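Local coordinates for protein pyroglutatmate porin OpdO (Pseudomonas aeruginosa, PDB 3SZV) that probably forms a beta-barrel channel through the bacterial outer membrane that lets small carboxylate solutes such as pyroglutamate pass, at residues Ser312-Asp318 with Phe331-Ser337; Phe299-Gly303 with Leu387-Arg391; Leu109-Ala113 with Val124-His128. All coordinates share one frame; numbering follows the deposited sequence.

Contact 1: residues Ser312-Asp318 with Phe331-Ser337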
loop_
_atom_site.group_PDB
_atom_site.type_symbol
_atom_site.label_atom_id
_atom_site.label_comp_id
_atom_site.label_asym_id
_atom_site.label_seq_id
_atom_site.Cartn_x
_atom_site.Cartn_y
_atom_site.Cartn_z
ATOM N N SER A 312 -4.198 -19.646 6.252
ATOM C CA SER A 312 -2.836 -19.328 6.638
ATOM C C SER A 312 -2.765 -18.670 8.001
ATOM O O SER A 312 -3.721 -18.031 8.447
ATOM C CB SER A 312 -2.173 -18.445 5.576
ATOM O OG SER A 312 -2.827 -17.187 5.439
ATOM N N TRP A 313 -1.634 -18.854 8.668
ATOM C CA TRP A 313 -1.381 -18.166 9.922
ATOM C C TRP A 313 -0.035 -17.474 9.866
ATOM O O TRP A 313 0.865 -17.896 9.127
ATOM C CB TRP A 313 -1.464 -19.133 11.115
ATOM C CG TRP A 313 -0.478 -20.254 11.109
ATOM C CD1 TRP A 313 -0.695 -21.534 10.681
ATOM C CD2 TRP A 313 0.873 -20.215 11.583
ATOM N NE1 TRP A 313 0.445 -22.292 10.852
ATOM C CE2 TRP A 313 1.420 -21.502 11.405
ATOM C CE3 TRP A 313 1.674 -19.211 12.143
ATOM C CZ2 TRP A 313 2.736 -21.811 11.759
ATOM C CZ3 TRP A 313 2.976 -19.518 12.494
ATOM C CH2 TRP A 313 3.494 -20.807 12.304
ATOM N N GLN A 314 0.088 -16.408 10.653
ATOM C CA GLN A 314 1.286 -15.577 10.670
ATOM C C GLN A 314 1.739 -15.345 12.100
ATOM O O GLN A 314 0.914 -15.095 12.985
ATOM C CB GLN A 314 1.019 -14.205 10.031
ATOM C CG GLN A 314 2.234 -13.255 10.138
ATOM C CD GLN A 314 2.070 -11.897 9.456
ATOM O OE1 GLN A 314 2.997 -11.090 9.489
ATOM N NE2 GLN A 314 0.903 -11.625 8.867
ATOM N N LEU A 315 3.052 -15.399 12.316
ATOM C CA LEU A 315 3.648 -14.857 13.532
ATOM C C LEU A 315 4.708 -13.844 13.118
ATOM O O LEU A 315 5.507 -14.110 12.220
ATOM C CB LEU A 315 4.230 -15.968 14.414
ATOM C CG LEU A 315 3.173 -16.795 15.159
ATOM C CD1 LEU A 315 3.791 -18.021 15.827
ATOM C CD2 LEU A 315 2.425 -15.937 16.182
ATOM N N ARG A 316 4.704 -12.686 13.779
ATOM C CA ARG A 316 5.605 -11.593 13.452
ATOM C C ARG A 316 6.201 -11.022 14.720
ATOM O O ARG A 316 5.493 -10.825 15.714
ATOM C CB ARG A 316 4.856 -10.481 12.719
ATOM C CG ARG A 316 5.707 -9.261 12.459
ATOM C CD ARG A 316 4.948 -8.196 11.685
ATOM N NE ARG A 316 5.676 -6.940 11.729
ATOM C CZ ARG A 316 5.609 -5.998 10.797
ATOM N NH1 ARG A 316 4.845 -6.179 9.725
ATOM N NH2 ARG A 316 6.313 -4.889 10.933
ATOM N N TYR A 317 7.504 -10.757 14.679
ATOM C CA TYR A 317 8.198 -10.132 15.800
ATOM C C TYR A 317 8.909 -8.871 15.337
ATOM O O TYR A 317 9.568 -8.871 14.289
ATOM C CB TYR A 317 9.214 -11.109 16.413
ATOM C CG TYR A 317 10.063 -10.481 17.491
ATOM C CD1 TYR A 317 11.398 -10.174 17.262
ATOM C CD2 TYR A 317 9.520 -10.169 18.731
ATOM C CE1 TYR A 317 12.169 -9.582 18.248
ATOM C CE2 TYR A 317 10.282 -9.571 19.725
ATOM C CZ TYR A 317 11.607 -9.283 19.478
ATOM O OH TYR A 317 12.352 -8.691 20.469
ATOM N N ASP A 318 8.779 -7.796 16.117
ATOM C CA ASP A 318 9.548 -6.576 15.875
ATOM C C ASP A 318 10.283 -6.148 17.134
ATOM O O ASP A 318 9.773 -6.310 18.244
ATOM C CB ASP A 318 8.644 -5.392 15.487
ATOM C CG ASP A 318 7.925 -5.592 14.169
ATOM O OD1 ASP A 318 8.329 -4.957 13.174
ATOM O OD2 ASP A 318 6.934 -6.342 14.142
ATOM N N PHE A 331 14.553 -4.200 13.616
ATOM C CA PHE A 331 14.547 -5.603 13.241
ATOM C C PHE A 331 13.107 -6.072 13.183
ATOM O O PHE A 331 12.312 -5.777 14.079
ATOM C CB PHE A 331 15.308 -6.444 14.273
ATOM C CG PHE A 331 15.239 -7.930 14.011
ATOM C CD1 PHE A 331 16.119 -8.527 13.122
ATOM C CD2 PHE A 331 14.276 -8.725 14.628
ATOM C CE1 PHE A 331 16.062 -9.894 12.873
ATOM C CE2 PHE A 331 14.223 -10.094 14.389
ATOM C CZ PHE A 331 15.111 -10.676 13.503
ATOM N N MET A 332 12.778 -6.813 12.134
ATOM C CA MET A 332 11.497 -7.501 12.043
ATOM C C MET A 332 11.716 -8.891 11.457
ATOM O O MET A 332 12.528 -9.061 10.543
ATOM C CB MET A 332 10.523 -6.710 11.169
ATOM C CG MET A 332 9.139 -7.364 11.048
ATOM S SD MET A 332 8.971 -8.633 9.768
ATOM C CE MET A 332 9.087 -7.621 8.304
ATOM N N SER A 333 11.022 -9.892 11.987
ATOM C CA SER A 333 10.981 -11.175 11.305
ATOM C C SER A 333 9.562 -11.715 11.379
ATOM O O SER A 333 8.869 -11.558 12.388
ATOM C CB SER A 333 11.988 -12.154 11.910
ATOM O OG SER A 333 12.241 -13.229 11.016
ATOM N N ARG A 334 9.122 -12.357 10.309
ATOM C CA ARG A 334 7.778 -12.911 10.298
ATOM C C ARG A 334 7.752 -14.188 9.479
ATOM O O ARG A 334 8.616 -14.421 8.637
ATOM C CB ARG A 334 6.762 -11.895 9.766
ATOM C CG ARG A 334 7.082 -11.385 8.379
ATOM C CD ARG A 334 6.131 -10.282 7.940
ATOM N NE ARG A 334 6.628 -9.695 6.708
ATOM C CZ ARG A 334 6.233 -8.529 6.217
ATOM N NH1 ARG A 334 5.280 -7.838 6.829
ATOM N NH2 ARG A 334 6.769 -8.058 5.099
ATOM N N TYR A 335 6.757 -15.014 9.757
ATOM C CA TYR A 335 6.614 -16.303 9.111
ATOM C C TYR A 335 5.131 -16.513 8.869
ATOM O O TYR A 335 4.305 -16.285 9.765
ATOM C CB TYR A 335 7.166 -17.401 10.018
ATOM C CG TYR A 335 6.986 -18.805 9.491
ATOM C CD1 TYR A 335 5.929 -19.599 9.919
ATOM C CD2 TYR A 335 7.890 -19.345 8.589
ATOM C CE1 TYR A 335 5.776 -20.910 9.450
ATOM C CE2 TYR A 335 7.744 -20.652 8.120
ATOM C CZ TYR A 335 6.683 -21.410 8.551
ATOM O OH TYR A 335 6.553 -22.703 8.072
ATOM N N VAL A 336 4.794 -16.935 7.655
ATOM C CA VAL A 336 3.420 -17.237 7.306
ATOM C C VAL A 336 3.376 -18.630 6.694
ATOM O O VAL A 336 4.183 -18.963 5.831
ATOM C CB VAL A 336 2.860 -16.219 6.305
ATOM C CG1 VAL A 336 1.406 -16.534 5.979
ATOM C CG2 VAL A 336 2.986 -14.795 6.850
ATOM N N SER A 337 2.445 -19.448 7.177
ATOM C CA SER A 337 2.279 -20.814 6.680
ATOM C C SER A 337 0.868 -20.988 6.145
ATOM O O SER A 337 -0.111 -20.696 6.831
ATOM C CB SER A 337 2.547 -21.804 7.815
ATOM O OG SER A 337 2.393 -23.151 7.388
HETATM O O HOH W 1 3.232 -8.535 8.695
HETATM O O HOH W 2 10.419 -3.325 13.082
#
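A single water molecule ties together three side chains of this antiparallel beta hairpin in the barrel wall: R316 NH1 donates to it from 3.0 Å and R334 NH1 from 2.9 Å, and it donates in turn to Q314 OE1. The two arginines run side by side in the same direction, with guanidinium planes almost perpendicular; the water sits to one side of their NH1 atoms, which stand 3.4 Å apart, and bridges them. Within its own strand, R316 closes a side-on salt bridge with D318, in which NE meets OD2 at 2.8 Å while NH2 meets OD1. Both oxygens use their syn lone pairs, so the two bonds hold the groups edge to edge, nearly coplanar.

M332 lies against both guanidinium groups, and its flexible, unbranched chain suits it to cover a face of each. Chi1 (-179°) sets CG over R316, 3.6 Å from NE; the bends at chi2 and chi3 then carry CE over the centre of the R334 guanidinium. R334 NE is held further by N355, and Q314 NE2 by N298 of the loop that folds against this face. Arginines on the inner wall are consistent with a channel for carboxylates.

Between the strands, six backbone hydrogen bonds join W313 with S337, L315 with Y335 and Y317 with S333; the shortest, Y317 N to S333 O at 2.8 Å, is nearly straight. The side chains of these pairs form the outer face, where W313 lies near bound detergent, as suits an indole at a membrane surface. Its chi1 of 61° turns the indole over the neighbouring strand. There CH2 comes 3.6 Å from Y335 CD1, at the edge of the tyrosine ring, and S337 CB makes a CH-pi contact 4.0 Å from the centroid of the five-membered ring.

Contact 2: residues Phe299-Gly303 with Leu387-Arg391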
loop_
_atom_site.group_PDB
_atom_site.type_symbol
_atom_site.label_atom_id
_atom_site.label_comp_id
_atom_site.label_asym_id
_atom_site.label_seq_id
_atom_site.Cartn_x
_atom_site.Cartn_y
_atom_site.Cartn_z
ATOM N N PHE A 299 -0.573 -10.697 3.740
ATOM C CA PHE A 299 0.192 -10.233 2.582
ATOM C C PHE A 299 1.514 -9.670 3.089
ATOM O O PHE A 299 1.538 -8.717 3.879
ATOM C CB PHE A 299 -0.606 -9.164 1.816
ATOM C CG PHE A 299 0.215 -8.296 0.889
ATOM C CD1 PHE A 299 0.910 -8.838 -0.180
ATOM C CD2 PHE A 299 0.221 -6.921 1.059
ATOM C CE1 PHE A 299 1.645 -8.012 -1.048
ATOM C CE2 PHE A 299 0.941 -6.097 0.197
ATOM C CZ PHE A 299 1.649 -6.647 -0.853
ATOM N N ILE A 300 2.604 -10.283 2.641
ATOM C CA ILE A 300 3.937 -9.965 3.138
ATOM C C ILE A 300 4.904 -9.672 1.982
ATOM O O ILE A 300 4.472 -9.105 0.970
ATOM C CB ILE A 300 4.418 -11.041 4.138
ATOM C CG1 ILE A 300 4.424 -12.443 3.517
ATOM C CG2 ILE A 300 3.538 -11.017 5.379
ATOM C CD1 ILE A 300 5.217 -13.443 4.354
ATOM N N GLN A 301 6.191 -10.003 2.111
ATOM C CA GLN A 301 7.160 -9.483 1.146
ATOM C C GLN A 301 6.897 -9.973 -0.265
ATOM O O GLN A 301 6.898 -9.189 -1.222
ATOM C CB GLN A 301 8.598 -9.808 1.562
ATOM C CG GLN A 301 9.646 -9.258 0.606
ATOM C CD GLN A 301 11.063 -9.401 1.143
ATOM O OE1 GLN A 301 11.293 -9.375 2.355
ATOM N NE2 GLN A 301 12.026 -9.556 0.241
ATOM N N ILE A 302 6.671 -11.269 -0.398
ATOM C CA ILE A 302 6.444 -11.848 -1.718
ATOM C C ILE A 302 4.979 -12.229 -1.913
ATOM O O ILE A 302 4.295 -11.710 -2.811
ATOM C CB ILE A 302 7.349 -13.063 -1.958
ATOM C CG1 ILE A 302 8.825 -12.642 -1.872
ATOM C CG2 ILE A 302 7.053 -13.700 -3.324
ATOM C CD1 ILE A 302 9.812 -13.776 -2.013
ATOM N N GLY A 303 4.481 -13.104 -1.054
ATOM C CA GLY A 303 3.159 -13.669 -1.259
ATOM C C GLY A 303 2.005 -12.976 -0.569
ATOM O O GLY A 303 2.176 -12.276 0.443
ATOM N N LEU A 387 11.697 -19.884 -3.939
ATOM C CA LEU A 387 12.445 -18.676 -4.229
ATOM C C LEU A 387 13.113 -18.129 -2.976
ATOM O O LEU A 387 12.587 -18.269 -1.876
ATOM C CB LEU A 387 11.489 -17.619 -4.796
ATOM C CG LEU A 387 11.936 -16.159 -4.802
ATOM C CD1 LEU A 387 13.018 -15.947 -5.845
ATOM C CD2 LEU A 387 10.752 -15.250 -5.075
ATOM N N ASP A 388 14.276 -17.514 -3.154
ATOM C CA ASP A 388 14.872 -16.691 -2.112
ATOM C C ASP A 388 15.099 -15.317 -2.710
ATOM O O ASP A 388 15.553 -15.196 -3.847
ATOM C CB ASP A 388 16.193 -17.270 -1.599
ATOM C CG ASP A 388 15.983 -18.402 -0.612
ATOM O OD1 ASP A 388 15.638 -19.496 -1.072
ATOM O OD2 ASP A 388 16.146 -18.187 0.615
ATOM N N GLU A 389 14.773 -14.284 -1.947
ATOM C CA GLU A 389 14.847 -12.921 -2.442
ATOM C C GLU A 389 15.561 -12.043 -1.432
ATOM O O GLU A 389 15.295 -12.108 -0.230
ATOM C CB GLU A 389 13.433 -12.398 -2.693
ATOM C CG GLU A 389 13.353 -10.968 -3.193
ATOM C CD GLU A 389 11.917 -10.538 -3.401
ATOM O OE1 GLU A 389 11.293 -10.987 -4.381
ATOM O OE2 GLU A 389 11.403 -9.773 -2.565
ATOM N N ASN A 390 16.473 -11.220 -1.926
ATOM C CA ASN A 390 17.078 -10.196 -1.094
ATOM C C ASN A 390 16.848 -8.838 -1.725
ATOM O O ASN A 390 16.974 -8.687 -2.939
ATOM C CB ASN A 390 18.573 -10.460 -0.906
ATOM C CG ASN A 390 18.839 -11.623 0.024
ATOM O OD1 ASN A 390 18.890 -11.459 1.243
ATOM N ND2 ASN A 390 19.011 -12.815 -0.547
ATOM N N ARG A 391 16.468 -7.867 -0.899
ATOM C CA ARG A 391 16.386 -6.472 -1.325
ATOM C C ARG A 391 17.306 -5.653 -0.446
ATOM O O ARG A 391 17.395 -5.872 0.763
ATOM C CB ARG A 391 14.961 -5.931 -1.210
ATOM C CG ARG A 391 13.921 -6.735 -1.967
ATOM C CD ARG A 391 12.531 -6.123 -1.880
ATOM N NE ARG A 391 11.532 -7.037 -2.426
ATOM C CZ ARG A 391 10.326 -6.677 -2.857
ATOM N NH1 ARG A 391 9.950 -5.405 -2.818
ATOM N NH2 ARG A 391 9.495 -7.596 -3.334
#
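Three flat groups meet here: the guanidinium of R391, the amide of Q301 and the carboxylate of E389. Over one face of the R391 guanidinium lies Q301 CG, while the edge of the guanidinium is turned to E389 CD. The amide of Q301 stands steeply to the guanidinium, with planes 77° apart, but is tilted only 33° from the carboxylate.

The polar part of the contact centres on E389 OE2, which accepts three hydrogen bonds. Q301 NE2 approaches at 2.9 Å from the anti side, tilted out of the carboxylate plane; with an N-H...O angle of 175° the bond is nearly straight, and it lies in the amide plane. R391 grips the same oxygen side-on: NE reaches OE2 at 2.7 Å from above the carboxylate plane, and NH2 comes in at 3.0 Å on the syn side, also tilted out of that plane. The other oxygen, OE1, is taken by R36 in a salt bridge, so two arginines share one buried carboxylate, which probably favours its ionised form. Glutamate has the reach for this with CG anti to the backbone N and the chain extended beyond it. Glutamine suits the facing place, since an uncharged amide can donate to OE2 while its aliphatic stem slides past R391.

Beside this polar cluster I302 supplies the apolar half of the contact. Its CD1 packs 3.5 Å from L387 CD2 and 3.9 Å from E389 CB, and CG1 lies 3.9 Å from E389 OE1. The loop backbone is fastened separately: E353 accepts from the N-H groups of I302 and G303, and N355 from that of Q301. An extracellular loop folded into the lumen is a familiar feature of porins; this one, held to the wall by E389, E353 and N355, probably narrows the channel in the same way.

Contact 3: residues Leu109-Ala113 with Val124-His128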
loop_
_atom_site.group_PDB
_atom_site.type_symbol
_atom_site.label_atom_id
_atom_site.label_comp_id
_atom_site.label_asym_id
_atom_site.label_seq_id
_atom_site.Cartn_x
_atom_site.Cartn_y
_atom_site.Cartn_z
ATOM N N LEU A 109 6.530 13.034 -14.992
ATOM C CA LEU A 109 6.016 14.123 -14.181
ATOM C C LEU A 109 4.507 13.993 -14.125
ATOM O O LEU A 109 3.847 13.892 -15.159
ATOM C CB LEU A 109 6.419 15.473 -14.783
ATOM C CG LEU A 109 5.913 16.734 -14.076
ATOM C CD1 LEU A 109 6.431 16.814 -12.658
ATOM C CD2 LEU A 109 6.324 17.975 -14.865
ATOM N N GLY A 110 3.959 13.979 -12.918
ATOM C CA GLY A 110 2.525 13.850 -12.743
ATOM C C GLY A 110 1.952 14.999 -11.937
ATOM O O GLY A 110 2.448 15.308 -10.856
ATOM N N LEU A 111 0.908 15.626 -12.464
ATOM C CA LEU A 111 0.247 16.732 -11.785
ATOM C C LEU A 111 -1.022 16.274 -11.094
ATOM O O LEU A 111 -1.707 15.364 -11.563
ATOM C CB LEU A 111 -0.125 17.821 -12.785
ATOM C CG LEU A 111 1.047 18.437 -13.528
ATOM C CD1 LEU A 111 0.524 19.482 -14.507
ATOM C CD2 LEU A 111 2.036 19.053 -12.545
ATOM N N THR A 112 -1.350 16.944 -9.995
ATOM C CA THR A 112 -2.594 16.676 -9.284
ATOM C C THR A 112 -3.254 17.992 -8.910
ATOM O O THR A 112 -2.733 18.746 -8.085
ATOM C CB THR A 112 -2.327 15.852 -8.013
ATOM O OG1 THR A 112 -1.512 14.728 -8.355
ATOM C CG2 THR A 112 -3.644 15.379 -7.356
ATOM N N ALA A 113 -4.383 18.290 -9.543
ATOM C CA ALA A 113 -5.161 19.455 -9.162
ATOM C C ALA A 113 -5.849 19.118 -7.854
ATOM O O ALA A 113 -6.215 17.965 -7.622
ATOM C CB ALA A 113 -6.190 19.766 -10.221
ATOM N N VAL A 124 -7.427 15.459 -8.175
ATOM C CA VAL A 124 -7.666 14.980 -9.525
ATOM C C VAL A 124 -6.354 14.930 -10.304
ATOM O O VAL A 124 -5.645 15.939 -10.411
ATOM C CB VAL A 124 -8.641 15.909 -10.267
ATOM C CG1 VAL A 124 -8.827 15.438 -11.701
ATOM C CG2 VAL A 124 -9.984 15.971 -9.540
ATOM N N GLY A 125 -6.027 13.758 -10.838
ATOM C CA GLY A 125 -4.813 13.572 -11.620
ATOM C C GLY A 125 -4.022 12.386 -11.106
ATOM O O GLY A 125 -4.566 11.289 -10.993
ATOM N N ALA A 126 -2.742 12.591 -10.809
ATOM C CA ALA A 126 -1.918 11.522 -10.254
ATOM C C ALA A 126 -2.302 11.268 -8.800
ATOM O O ALA A 126 -2.368 12.203 -7.992
ATOM C CB ALA A 126 -0.420 11.896 -10.370
ATOM N N LEU A 127 -2.541 10.006 -8.467
ATOM C CA LEU A 127 -2.962 9.629 -7.118
ATOM C C LEU A 127 -2.104 8.505 -6.561
ATOM O O LEU A 127 -1.636 7.633 -7.290
ATOM C CB LEU A 127 -4.416 9.149 -7.126
ATOM C CG LEU A 127 -5.429 10.168 -7.632
ATOM C CD1 LEU A 127 -6.792 9.488 -7.746
ATOM C CD2 LEU A 127 -5.497 11.392 -6.721
ATOM N N HIS A 128 -1.921 8.530 -5.244
ATOM C CA HIS A 128 -1.208 7.472 -4.537
ATOM C C HIS A 128 -1.760 7.457 -3.124
ATOM O O HIS A 128 -1.584 8.414 -2.367
ATOM C CB HIS A 128 0.315 7.708 -4.535
ATOM C CG HIS A 128 1.089 6.608 -3.878
ATOM N ND1 HIS A 128 1.736 5.615 -4.590
ATOM C CD2 HIS A 128 1.318 6.336 -2.571
ATOM C CE1 HIS A 128 2.320 4.783 -3.750
ATOM N NE2 HIS A 128 2.083 5.196 -2.513
#
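Here a beta hairpin of the barrel wall comes to an end: the strand that returns from the turn pairs with 106-117 and then turns a corner at G125 and A126, where the chain leaves for a long loop. The last pair with both backbone bonds is A113 and V124, with A113 N to V124 O and V124 N to A113 O both at 2.8 Å; the non-hydrogen-bonded pair T112 and G125 follows. A113 and V124 put their small or branched apolar side chains on the surface, V124 near a bound detergent molecule, as befits a face toward lipid.

At the corner, G125 (phi 129°, psi -127°) has no room for a CB, which would clash with L111 O and be jammed against the carbonyl O of V124; its bare CA passes 3.6 Å from L111 O. A126 N donates to L111 O at 3.1 Å, the bond expected of the next hydrogen-bonded pair, but the reciprocal bond from L111 N is absent. The CB of A126, small enough for this buried spot, rests 4.2 Å from G110 C, where glycine leaves room for that methyl group.

A126 O turns instead to a side chain. T112 has its OG1 beside the backbone N and anti to the carbonyl carbon (chi1 -50°), which points the hydroxyl across to the departing chain. A beta-branched residue fits the strand while still offering this donor: OG1 donates a hydrogen bond to A126 O at 2.7 Å, in the carbonyl plane on a lone pair, with CG2 lying 3.5 Å from the same oxygen.

In the fold
From the N terminus, contact 3 closes first: its segments are separated by the hairpin tip, where the end of strand 106-117 passes through a tight turn into 120-124, and the chain then leaves the barrel wall as the loop preceding strand 145-147. Much later, 299-303 opens contact 2 within the loop between strands 271-281 and 311-320. Contact 1, the hairpin of 311-320 and 329-343, is nested inside the long loop that contact 2 closes on the final strand, 387-399. Contacts 1 and 2 touch, V336 CG2 meeting I300 CD1 at 3.6 Å, so the loop packs against the hairpin of contact 1 as well as the last strand. Contact 3 lies across the barrel, about 35 Å from contact 1, centre to centre.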